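Local coordinates for protein probable tautomerase/dehalogenase AU4130 (Aspergillus fumigatus Af293, PDB 3C6V) that is of uncharacterised function but, as a trimeric member of the tautomerase superfamily, probably acts as a tautomerase or dehalogenase, at residues Q44-A49 with D108-P113; G70-G75 with P80-L85; D132-K135 with A140-A143. All coordinates share one frame; numbering follows the deposited sequence.

Contact 1: residues Q44-A49 with D108-P113; sequences QQITQA and DAFLTP
Side-by-side packing of two helices on a beta sheet, a hallmark of the tautomerase fold, is illustrated by Gln45, Ile46 and Ala49 of helix 36-51 meeting Phe110 of helix 97-115. The two segments run antiparallel, with 167° between their directions and axes 10.1 Å apart, and Phe110 supplies about half of the surface buried between them. Gln45 CB sits over a face of its ring, 4.3 Å from the centroid and 25° off the normal, a CH-pi contact. Ile46 comes in across the ring at about a right angle, and its CG1 presses on the far rim at 3.4 Å from Phe110 CE1. Ala49, one turn further on, meets the ring edge near its plane, where its CB is 4.1 Å from Phe110 CE2. The ring reaches these partners because Phe110 CG stands between its own backbone N and carbonyl carbon (chi1 59°), at a kink where the N of Phe110 has no bond to the preceding turn. The ring also touches Leu42. The extended chain of Gln45 carries its amide past the root of the ring, with OE1 3.6 Å from Phe110 CB. There NE2 of Gln45 donates to a water at 2.7 Å, and the same water donates to Phe110 O, also at 2.7 Å. Ile46 and Phe110, which both touch Trp25 of strand 24-29, thus join the helices on the sheet side, while a single water links a glutamine N-H to a backbone carbonyl at the kink without any direct hydrogen bond between the segments.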
ATOM      1  N   GLN B  44       7.846  15.145  11.666  1.00 11.37           N
ATOM      2  CA  GLN B  44       7.381  15.944  12.820  1.00 12.29           C
ATOM      3  C   GLN B  44       6.197  16.837  12.463  1.00 11.27           C
ATOM      4  O   GLN B  44       5.233  16.960  13.228  1.00 12.02           O
ATOM      5  CB  GLN B  44       8.510  16.804  13.376  1.00 13.14           C
ATOM      6  CG  GLN B  44       9.554  16.025  14.124  1.00 19.13           C
ATOM      7  CD  GLN B  44      10.617  16.961  14.654  1.00 26.99           C
ATOM      8  OE1 GLN B  44      10.299  17.978  15.277  1.00 30.50           O
ATOM      9  NE2 GLN B  44      11.872  16.638  14.408  1.00 29.81           N
ATOM     10  N   GLN B  45       6.248  17.451  11.289  1.00 10.50           N
ATOM     11  CA  GLN B  45       5.119  18.238  10.801  1.00 11.28           C
ATOM     12  C   GLN B  45       3.834  17.410  10.621  1.00 11.32           C
ATOM     13  O   GLN B  45       2.730  17.839  11.013  1.00 10.09           O
ATOM     14  CB  GLN B  45       5.528  18.912   9.508  1.00 11.36           C
ATOM     15  CG  GLN B  45       6.585  19.991   9.772  1.00 15.78           C
ATOM     16  CD  GLN B  45       6.862  20.854   8.575  1.00 19.19           C
ATOM     17  OE1 GLN B  45       6.566  22.060   8.565  1.00 25.94           O
ATOM     18  NE2 GLN B  45       7.444  20.269   7.571  1.00 18.36           N
ATOM     19  N   ILE B  46       3.986  16.238  10.002  1.00 10.90           N
ATOM     20  CA  ILE B  46       2.853  15.326   9.795  1.00 10.52           C
ATOM     21  C   ILE B  46       2.285  14.936  11.174  1.00 11.28           C
ATOM     22  O   ILE B  46       1.070  14.925  11.378  1.00 10.91           O
ATOM     23  CB  ILE B  46       3.288  14.064   8.985  1.00 10.75           C
ATOM     24  CG1 ILE B  46       3.703  14.449   7.552  1.00 10.03           C
ATOM     25  CG2 ILE B  46       2.137  12.976   8.991  1.00 10.15           C
ATOM     26  CD1 ILE B  46       4.609  13.353   6.900  1.00 11.16           C
ATOM     27  N   THR B  47       3.176  14.583  12.100  1.00 11.37           N
ATOM     28  CA  THR B  47       2.764  14.180  13.462  1.00 11.59           C
ATOM     29  C   THR B  47       1.969  15.294  14.131  1.00 12.28           C
ATOM     30  O   THR B  47       0.895  15.036  14.678  1.00 11.26           O
ATOM     31  CB  THR B  47       3.987  13.726  14.329  1.00 11.84           C
ATOM     32  OG1 THR B  47       4.647  12.648  13.648  1.00 11.09           O
ATOM     33  CG2 THR B  47       3.572  13.266  15.807  1.00 10.36           C
ATOM     34  N   GLN B  48       2.490  16.525  14.081  1.00 13.29           N
ATOM     35  CA  GLN B  48       1.807  17.664  14.723  1.00 13.95           C
ATOM     36  C   GLN B  48       0.394  17.921  14.153  1.00 13.87           C
ATOM     37  O   GLN B  48      -0.538  18.307  14.890  1.00 13.73           O
ATOM     38  CB  GLN B  48       2.680  18.936  14.688  1.00 14.85           C
ATOM     39  CG  GLN B  48       2.039  20.132  15.436  1.00 19.67           C
ATOM     40  CD  GLN B  48       1.627  19.759  16.891  1.00 28.29           C
ATOM     41  OE1 GLN B  48       2.482  19.347  17.703  1.00 32.15           O
ATOM     42  NE2 GLN B  48       0.311  19.870  17.211  1.00 27.32           N
ATOM     43  N   ALA B  49       0.231  17.711  12.846  1.00 13.37           N
ATOM     44  CA  ALA B  49      -1.080  17.885  12.218  1.00 13.70           C
ATOM     45  C   ALA B  49      -2.138  16.997  12.887  1.00 14.03           C
ATOM     46  O   ALA B  49      -3.207  17.479  13.268  1.00 14.26           O
ATOM     47  CB  ALA B  49      -0.984  17.582  10.712  1.00 13.71           C
ATOM     48  N   ASP B 108      -1.167  20.418   2.869  1.00 11.05           N
ATOM     49  CA  ASP B 108      -0.515  21.219   1.820  1.00 11.87           C
ATOM     50  C   ASP B 108       0.371  22.297   2.461  1.00 12.11           C
ATOM     51  O   ASP B 108       1.417  22.679   1.911  1.00 11.16           O
ATOM     52  CB  ASP B 108      -1.550  21.916   0.913  1.00 11.32           C
ATOM     53  CG  ASP B 108      -2.265  20.962  -0.047  1.00 12.56           C
ATOM     54  OD1 ASP B 108      -1.792  19.830  -0.322  1.00 13.82           O
ATOM     55  OD2 ASP B 108      -3.351  21.346  -0.515  1.00 11.15           O
ATOM     56  N   ALA B 109      -0.058  22.791   3.625  1.00 13.02           N
ATOM     57  CA  ALA B 109       0.695  23.832   4.341  1.00 13.81           C
ATOM     58  C   ALA B 109       2.121  23.420   4.718  1.00 14.00           C
ATOM     59  O   ALA B 109       2.960  24.289   4.933  1.00 13.40           O
ATOM     60  CB  ALA B 109      -0.062  24.324   5.560  1.00 14.23           C
ATOM     61  N   PHE B 110       2.387  22.120   4.851  1.00 13.36           N
ATOM     62  CA  PHE B 110       3.777  21.679   5.049  1.00 13.32           C
ATOM     63  C   PHE B 110       4.426  21.003   3.838  1.00 12.77           C
ATOM     64  O   PHE B 110       5.646  21.110   3.629  1.00 13.34           O
ATOM     65  CB  PHE B 110       3.988  20.846   6.343  1.00 13.74           C
ATOM     66  CG  PHE B 110       3.164  19.597   6.437  1.00 12.53           C
ATOM     67  CD1 PHE B 110       3.526  18.434   5.755  1.00 10.68           C
ATOM     68  CD2 PHE B 110       2.070  19.550   7.314  1.00 13.33           C
ATOM     69  CE1 PHE B 110       2.758  17.243   5.865  1.00 11.14           C
ATOM     70  CE2 PHE B 110       1.313  18.386   7.463  1.00 12.80           C
ATOM     71  CZ  PHE B 110       1.632  17.221   6.728  1.00  9.89           C
ATOM     72  N   LEU B 111       3.639  20.312   3.027  1.00 11.46           N
ATOM     73  CA  LEU B 111       4.238  19.620   1.879  1.00 10.52           C
ATOM     74  C   LEU B 111       4.696  20.619   0.818  1.00 10.78           C
ATOM     75  O   LEU B 111       5.806  20.512   0.298  1.00 10.14           O
ATOM     76  CB  LEU B 111       3.223  18.656   1.255  1.00  9.42           C
ATOM     77  CG  LEU B 111       2.814  17.501   2.165  1.00 10.00           C
ATOM     78  CD1 LEU B 111       1.652  16.742   1.493  1.00 12.73           C
ATOM     79  CD2 LEU B 111       4.056  16.610   2.358  1.00 12.31           C
ATOM     80  N   THR B 112       3.834  21.574   0.503  1.00 10.10           N
ATOM     81  CA  THR B 112       4.125  22.544  -0.577  1.00 11.82           C
ATOM     82  C   THR B 112       5.388  23.356  -0.272  1.00 13.14           C
ATOM     83  O   THR B 112       6.293  23.392  -1.115  1.00 12.64           O
ATOM     84  CB  THR B 112       2.898  23.425  -0.966  1.00 11.11           C
ATOM     85  OG1 THR B 112       1.839  22.580  -1.457  1.00 12.06           O
ATOM     86  CG2 THR B 112       3.272  24.422  -2.073  1.00 13.39           C
ATOM     87  N   PRO B 113       5.492  23.982   0.940  1.00 14.52           N
ATOM     88  CA  PRO B 113       6.724  24.749   1.211  1.00 15.35           C
ATOM     89  C   PRO B 113       7.989  23.927   1.251  1.00 15.64           C
ATOM     90  O   PRO B 113       9.077  24.494   1.048  1.00 15.11           O
ATOM     91  CB  PRO B 113       6.487  25.374   2.616  1.00 15.74           C
ATOM     92  CG  PRO B 113       5.018  25.244   2.852  1.00 16.05           C
ATOM     93  CD  PRO B 113       4.516  24.099   2.046  1.00 14.28           C
TER
HETATM   94  O   HOH W   1       7.521  21.910   5.430  1.00 18.76           O

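Contact 2: residues G70-G75 with P80-L85; sequences GTSFIG and PNFVAL
Strand 72-74 and the start of strand 82-90 run roughly crosswise, and no hydrogen bond passes between them; the CA atoms of Ile74 and Phe82 are 8.9 Å apart. What spans this distance is the side chain of Phe82, met by Ser72 and Ile74, two alternate residues facing it from the short strand. Phe82 CG lies between its backbone N and carbonyl carbon (chi1 78°), with the ring extending toward that strand. Ile74 reaches the root of the aromatic group, its CD1 lying 3.5 Å from Phe82 CB and 3.7 Å from Phe82 CG. Ser72 meets the far end: its CB is 3.5 Å from Phe82 CE1, and its OG is 3.2 Å from Phe82 CZ. Both approach the ring obliquely. The serine hydroxyl finds its polar partner elsewhere, in a hydrogen bond with His63 ND1 of the third subunit, and the His63 ring also meets that of Phe82, the planes about 25° apart. Ser72, Phe73 and Ile74 form an antiparallel ladder with a strand of that third subunit, so the sheet runs on across the interface. Strand 82-90, by contrast, lies between strands 24-29 and 121-129, with Val83 and Leu85 packed against helix 97-115.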
ATOM      1  N   GLY B  70      16.430   4.154 -11.899  1.00 11.62           N
ATOM      2  CA  GLY B  70      16.037   3.010 -12.714  1.00 12.49           C
ATOM      3  C   GLY B  70      14.884   2.175 -12.151  1.00 12.22           C
ATOM      4  O   GLY B  70      14.454   1.202 -12.792  1.00 12.37           O
ATOM      5  N   THR B  71      14.371   2.550 -10.975  1.00 11.40           N
ATOM      6  CA  THR B  71      13.277   1.797 -10.366  1.00 11.20           C
ATOM      7  C   THR B  71      11.968   2.592 -10.342  1.00 11.77           C
ATOM      8  O   THR B  71      10.946   2.079  -9.853  1.00 11.36           O
ATOM      9  CB  THR B  71      13.623   1.314  -8.906  1.00 11.74           C
ATOM     10  OG1 THR B  71      13.721   2.454  -8.034  1.00 10.60           O
ATOM     11  CG2 THR B  71      14.939   0.477  -8.901  1.00 10.93           C
ATOM     12  N   SER B  72      12.005   3.847 -10.809  1.00 10.76           N
ATOM     13  CA  SER B  72      10.829   4.749 -10.711  1.00 11.59           C
ATOM     14  C   SER B  72      10.526   5.347 -12.064  1.00 11.70           C
ATOM     15  O   SER B  72      11.428   5.812 -12.761  1.00 12.51           O
ATOM     16  CB  SER B  72      11.074   5.899  -9.724  1.00 11.67           C
ATOM     17  OG  SER B  72      11.121   5.404  -8.388  1.00 14.19           O
ATOM     18  N   PHE B  73       9.248   5.330 -12.433  1.00 10.52           N
ATOM     19  CA  PHE B  73       8.820   5.828 -13.741  1.00 10.22           C
ATOM     20  C   PHE B  73       7.581   6.675 -13.551  1.00 10.04           C
ATOM     21  O   PHE B  73       6.619   6.252 -12.899  1.00 10.20           O
ATOM     22  CB  PHE B  73       8.576   4.645 -14.726  1.00  9.90           C
ATOM     23  CG  PHE B  73       9.798   3.814 -14.930  1.00 10.23           C
ATOM     24  CD1 PHE B  73      10.704   4.119 -15.974  1.00 12.51           C
ATOM     25  CD2 PHE B  73      10.120   2.794 -14.022  1.00 12.56           C
ATOM     26  CE1 PHE B  73      11.861   3.385 -16.154  1.00 12.92           C
ATOM     27  CE2 PHE B  73      11.279   2.042 -14.184  1.00 13.29           C
ATOM     28  CZ  PHE B  73      12.168   2.348 -15.213  1.00 13.52           C
ATOM     29  N   ILE B  74       7.636   7.884 -14.096  1.00 10.37           N
ATOM     30  CA  ILE B  74       6.515   8.825 -14.055  1.00 10.73           C
ATOM     31  C   ILE B  74       6.348   9.282 -15.505  1.00 11.93           C
ATOM     32  O   ILE B  74       7.247   9.916 -16.069  1.00 11.22           O
ATOM     33  CB  ILE B  74       6.782  10.035 -13.097  1.00 10.55           C
ATOM     34  CG1 ILE B  74       7.046   9.552 -11.650  1.00 10.19           C
ATOM     35  CG2 ILE B  74       5.597  11.002 -13.086  1.00 12.03           C
ATOM     36  CD1 ILE B  74       7.447  10.692 -10.634  1.00 13.59           C
ATOM     37  N   GLY B  75       5.198   8.949 -16.092  1.00 12.72           N
ATOM     38  CA  GLY B  75       4.993   9.166 -17.537  1.00 12.82           C
ATOM     39  C   GLY B  75       6.052   8.488 -18.380  1.00 13.34           C
ATOM     40  O   GLY B  75       6.309   8.920 -19.501  1.00 14.74           O
ATOM     41  N   PRO B  80      14.238  11.956 -11.584  1.00 11.53           N
ATOM     42  CA  PRO B  80      15.276  12.097 -10.560  1.00 11.58           C
ATOM     43  C   PRO B  80      14.904  13.033  -9.379  1.00 11.72           C
ATOM     44  O   PRO B  80      15.735  13.254  -8.502  1.00 11.05           O
ATOM     45  CB  PRO B  80      16.429  12.730 -11.341  1.00 12.23           C
ATOM     46  CG  PRO B  80      15.683  13.737 -12.258  1.00 11.83           C
ATOM     47  CD  PRO B  80      14.403  12.951 -12.662  1.00 11.11           C
ATOM     48  N   ASN B  81      13.690  13.580  -9.340  1.00 10.80           N
ATOM     49  CA  ASN B  81      13.387  14.574  -8.309  1.00 10.61           C
ATOM     50  C   ASN B  81      11.909  14.569  -7.903  1.00 10.27           C
ATOM     51  O   ASN B  81      11.230  15.588  -8.023  1.00 10.51           O
ATOM     52  CB  ASN B  81      13.849  15.975  -8.756  1.00 11.09           C
ATOM     53  CG  ASN B  81      13.969  16.945  -7.603  1.00 11.83           C
ATOM     54  OD1 ASN B  81      14.440  16.591  -6.524  1.00 11.41           O
ATOM     55  ND2 ASN B  81      13.521  18.185  -7.820  1.00 10.56           N
ATOM     56  N   PHE B  82      11.434  13.425  -7.410  1.00  9.83           N
ATOM     57  CA  PHE B  82       9.995  13.242  -7.125  1.00 10.24           C
ATOM     58  C   PHE B  82       9.826  12.744  -5.685  1.00 10.33           C
ATOM     59  O   PHE B  82      10.757  12.150  -5.094  1.00  9.80           O
ATOM     60  CB  PHE B  82       9.354  12.210  -8.094  1.00 10.23           C
ATOM     61  CG  PHE B  82       9.664  10.792  -7.715  1.00 10.18           C
ATOM     62  CD1 PHE B  82      10.811  10.161  -8.206  1.00 10.59           C
ATOM     63  CD2 PHE B  82       8.840  10.096  -6.820  1.00 10.08           C
ATOM     64  CE1 PHE B  82      11.135   8.843  -7.840  1.00 11.38           C
ATOM     65  CE2 PHE B  82       9.190   8.795  -6.416  1.00 10.96           C
ATOM     66  CZ  PHE B  82      10.322   8.167  -6.933  1.00  9.91           C
ATOM     67  N   VAL B  83       8.623  12.951  -5.165  1.00  9.98           N
ATOM     68  CA  VAL B  83       8.137  12.322  -3.921  1.00  9.92           C
ATOM     69  C   VAL B  83       6.714  11.823  -4.187  1.00 10.24           C
ATOM     70  O   VAL B  83       5.847  12.597  -4.614  1.00 10.22           O
ATOM     71  CB  VAL B  83       8.157  13.311  -2.701  1.00 10.25           C
ATOM     72  CG1 VAL B  83       7.622  12.652  -1.383  1.00 10.64           C
ATOM     73  CG2 VAL B  83       9.571  13.889  -2.471  1.00  8.26           C
ATOM     74  N   ALA B  84       6.489  10.523  -3.949  1.00  9.69           N
ATOM     75  CA  ALA B  84       5.186   9.897  -4.125  1.00  9.94           C
ATOM     76  C   ALA B  84       4.691   9.439  -2.769  1.00 10.34           C
ATOM     77  O   ALA B  84       5.338   8.620  -2.103  1.00 12.28           O
ATOM     78  CB  ALA B  84       5.288   8.672  -5.074  1.00  9.74           C
ATOM     79  N   LEU B  85       3.563   9.983  -2.332  1.00  9.78           N
ATOM     80  CA  LEU B  85       3.068   9.675  -1.002  1.00 10.22           C
ATOM     81  C   LEU B  85       1.795   8.833  -1.058  1.00 10.96           C
ATOM     82  O   LEU B  85       0.907   9.075  -1.892  1.00 12.63           O
ATOM     83  CB  LEU B  85       2.808  10.958  -0.212  1.00  9.56           C
ATOM     84  CG  LEU B  85       3.987  11.929  -0.044  1.00  8.31           C
ATOM     85  CD1 LEU B  85       4.013  12.984  -1.187  1.00  9.97           C
ATOM     86  CD2 LEU B  85       3.776  12.674   1.285  1.00 10.00           C
TER

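Contact 3: residues D132-K135 with A140-A143; sequences DLWK and APPA
Trp134 offers one face of its indole to Pro141, whose CG stands almost squarely over the six-membered ring, 3.5 Å from the centroid and only 6° off the normal. This is a textbook CH-pi contact: Pro141 CG lies at similar distances from all six ring carbons, the nearest being CH2 of Trp134 at 3.6 Å. The indole reaches the proline with chi1 at 169°, which sets CG beside the carbonyl carbon and opposite the amide nitrogen. The next carbon of the proline ring turns to the backbone instead, CD of Pro141 lying 3.5 Å from Trp134 O. A looser packing contact follows at Lys135, whose CG passes 3.8 Å from Ala140 N. Neither polar end is used within the contact. Trp134 NE1 is hydrogen-bonded to Glu123 OE2 of the second subunit, and the extended lysine chain carries NZ to a salt bridge with Asp108 of that subunit. Tyr59 meets the indole edge to face, and Trp152 of helix 147-155 packs on Pro141. The backbone angles of Ala140 to Ala143 are those of polyproline II. The result is a proline-aromatic CH-pi contact between two loops flanking the short strand 135-136, in a region where Lys135 extends the beta structure into the neighbouring subunit of the trimer.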
ATOM      1  N   ASP B 132     -12.248  -1.643  12.377  1.00 11.80           N
ATOM      2  CA  ASP B 132     -12.331  -2.821  13.245  1.00 11.16           C
ATOM      3  C   ASP B 132     -11.230  -3.877  13.026  1.00 11.35           C
ATOM      4  O   ASP B 132     -11.072  -4.800  13.861  1.00 11.32           O
ATOM      5  CB  ASP B 132     -13.737  -3.448  13.236  1.00 12.65           C
ATOM      6  CG  ASP B 132     -14.040  -4.207  11.976  1.00 14.60           C
ATOM      7  OD1 ASP B 132     -13.781  -3.710  10.866  1.00 17.02           O
ATOM      8  OD2 ASP B 132     -14.556  -5.331  12.091  1.00 18.22           O
ATOM      9  N   LEU B 133     -10.433  -3.726  11.963  1.00 10.57           N
ATOM     10  CA  LEU B 133      -9.348  -4.680  11.709  1.00 11.03           C
ATOM     11  C   LEU B 133      -7.969  -4.073  11.982  1.00 11.45           C
ATOM     12  O   LEU B 133      -6.946  -4.566  11.458  1.00 10.60           O
ATOM     13  CB  LEU B 133      -9.424  -5.260  10.288  1.00 11.63           C
ATOM     14  CG  LEU B 133     -10.701  -6.011   9.926  1.00 11.59           C
ATOM     15  CD1 LEU B 133     -10.640  -6.501   8.491  1.00 13.63           C
ATOM     16  CD2 LEU B 133     -10.971  -7.139  10.911  1.00 13.21           C
ATOM     17  N   TRP B 134      -7.956  -3.026  12.803  1.00 10.43           N
ATOM     18  CA  TRP B 134      -6.729  -2.273  13.136  1.00 11.40           C
ATOM     19  C   TRP B 134      -6.375  -2.494  14.610  1.00 10.75           C
ATOM     20  O   TRP B 134      -7.230  -2.339  15.506  1.00 10.24           O
ATOM     21  CB  TRP B 134      -6.967  -0.791  12.833  1.00 11.68           C
ATOM     22  CG  TRP B 134      -5.948   0.203  13.316  1.00 14.15           C
ATOM     23  CD1 TRP B 134      -4.580   0.157  13.164  1.00 11.71           C
ATOM     24  CD2 TRP B 134      -6.247   1.442  13.991  1.00 14.18           C
ATOM     25  NE1 TRP B 134      -4.018   1.305  13.727  1.00 14.95           N
ATOM     26  CE2 TRP B 134      -5.020   2.101  14.231  1.00 14.72           C
ATOM     27  CE3 TRP B 134      -7.446   2.052  14.411  1.00 14.80           C
ATOM     28  CZ2 TRP B 134      -4.953   3.342  14.872  1.00 15.04           C
ATOM     29  CZ3 TRP B 134      -7.388   3.288  15.050  1.00 12.79           C
ATOM     30  CH2 TRP B 134      -6.147   3.922  15.272  1.00 16.44           C
ATOM     31  N   LYS B 135      -5.125  -2.883  14.873  1.00 10.34           N
ATOM     32  CA  LYS B 135      -4.670  -2.991  16.284  1.00  9.08           C
ATOM     33  C   LYS B 135      -3.243  -2.463  16.460  1.00  9.93           C
ATOM     34  O   LYS B 135      -2.403  -2.537  15.528  1.00  9.42           O
ATOM     35  CB  LYS B 135      -4.726  -4.441  16.782  1.00  7.78           C
ATOM     36  CG  LYS B 135      -6.143  -5.061  16.904  1.00 10.61           C
ATOM     37  CD  LYS B 135      -6.104  -6.245  17.888  1.00 11.54           C
ATOM     38  CE  LYS B 135      -7.404  -7.013  17.823  1.00 14.54           C
ATOM     39  NZ  LYS B 135      -7.333  -8.143  18.795  1.00 16.67           N
ATOM     40  N   ALA B 140      -7.159  -3.235  20.064  1.00 12.50           N
ATOM     41  CA  ALA B 140      -7.919  -2.257  19.253  1.00 12.84           C
ATOM     42  C   ALA B 140      -7.884  -0.881  19.921  1.00 13.24           C
ATOM     43  O   ALA B 140      -8.176  -0.765  21.126  1.00 13.30           O
ATOM     44  CB  ALA B 140      -9.348  -2.717  19.051  1.00 14.47           C
ATOM     45  N   PRO B 141      -7.479   0.183  19.174  1.00 13.53           N
ATOM     46  CA  PRO B 141      -7.448   1.489  19.827  1.00 13.62           C
ATOM     47  C   PRO B 141      -8.834   2.020  20.236  1.00 14.72           C
ATOM     48  O   PRO B 141      -9.852   1.629  19.645  1.00 14.45           O
ATOM     49  CB  PRO B 141      -6.816   2.406  18.766  1.00 13.98           C
ATOM     50  CG  PRO B 141      -5.986   1.434  17.884  1.00 13.71           C
ATOM     51  CD  PRO B 141      -6.925   0.242  17.804  1.00 13.45           C
ATOM     52  N   PRO B 142      -8.862   2.938  21.211  1.00 15.23           N
ATOM     53  CA  PRO B 142     -10.111   3.467  21.717  1.00 16.07           C
ATOM     54  C   PRO B 142     -10.864   4.267  20.651  1.00 16.48           C
ATOM     55  O   PRO B 142     -10.260   4.714  19.657  1.00 16.31           O
ATOM     56  CB  PRO B 142      -9.668   4.429  22.814  1.00 16.03           C
ATOM     57  CG  PRO B 142      -8.256   4.130  23.097  1.00 15.44           C
ATOM     58  CD  PRO B 142      -7.698   3.562  21.863  1.00 15.16           C
ATOM     59  N   ALA B 143     -12.171   4.443  20.876  1.00 17.21           N
ATOM     60  CA  ALA B 143     -13.011   5.267  20.013  1.00 18.19           C
ATOM     61  C   ALA B 143     -12.487   6.695  19.939  1.00 18.83           C
ATOM     62  O   ALA B 143     -12.055   7.245  20.933  1.00 19.09           O
ATOM     63  CB  ALA B 143     -14.465   5.262  20.527  1.00 18.45           C
TER

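The three contacts lie in different parts of one subunit of a trimer. Contacts 1 and 2, with centres 21 Å apart, are joined directly: Leu111 CD2 of helix 97-115 lies 4.1 Å from Leu85 CD2 of strand 82-90, so helix 97-115 packs on strand 82-90. Contact 3 stands apart on the opposite side of the chain's centre from both, its centre 25 Å from that of contact 1 and 34 Å from that of contact 2, with no touch within the chain. Between subunits, however, segments 132-135 and 108-113 are joined by one salt bridge, from Lys135 of one copy to Asp108 of a neighbouring copy. Contact 2 is likewise completed by a neighbouring subunit. No bound substrate marks an active site here.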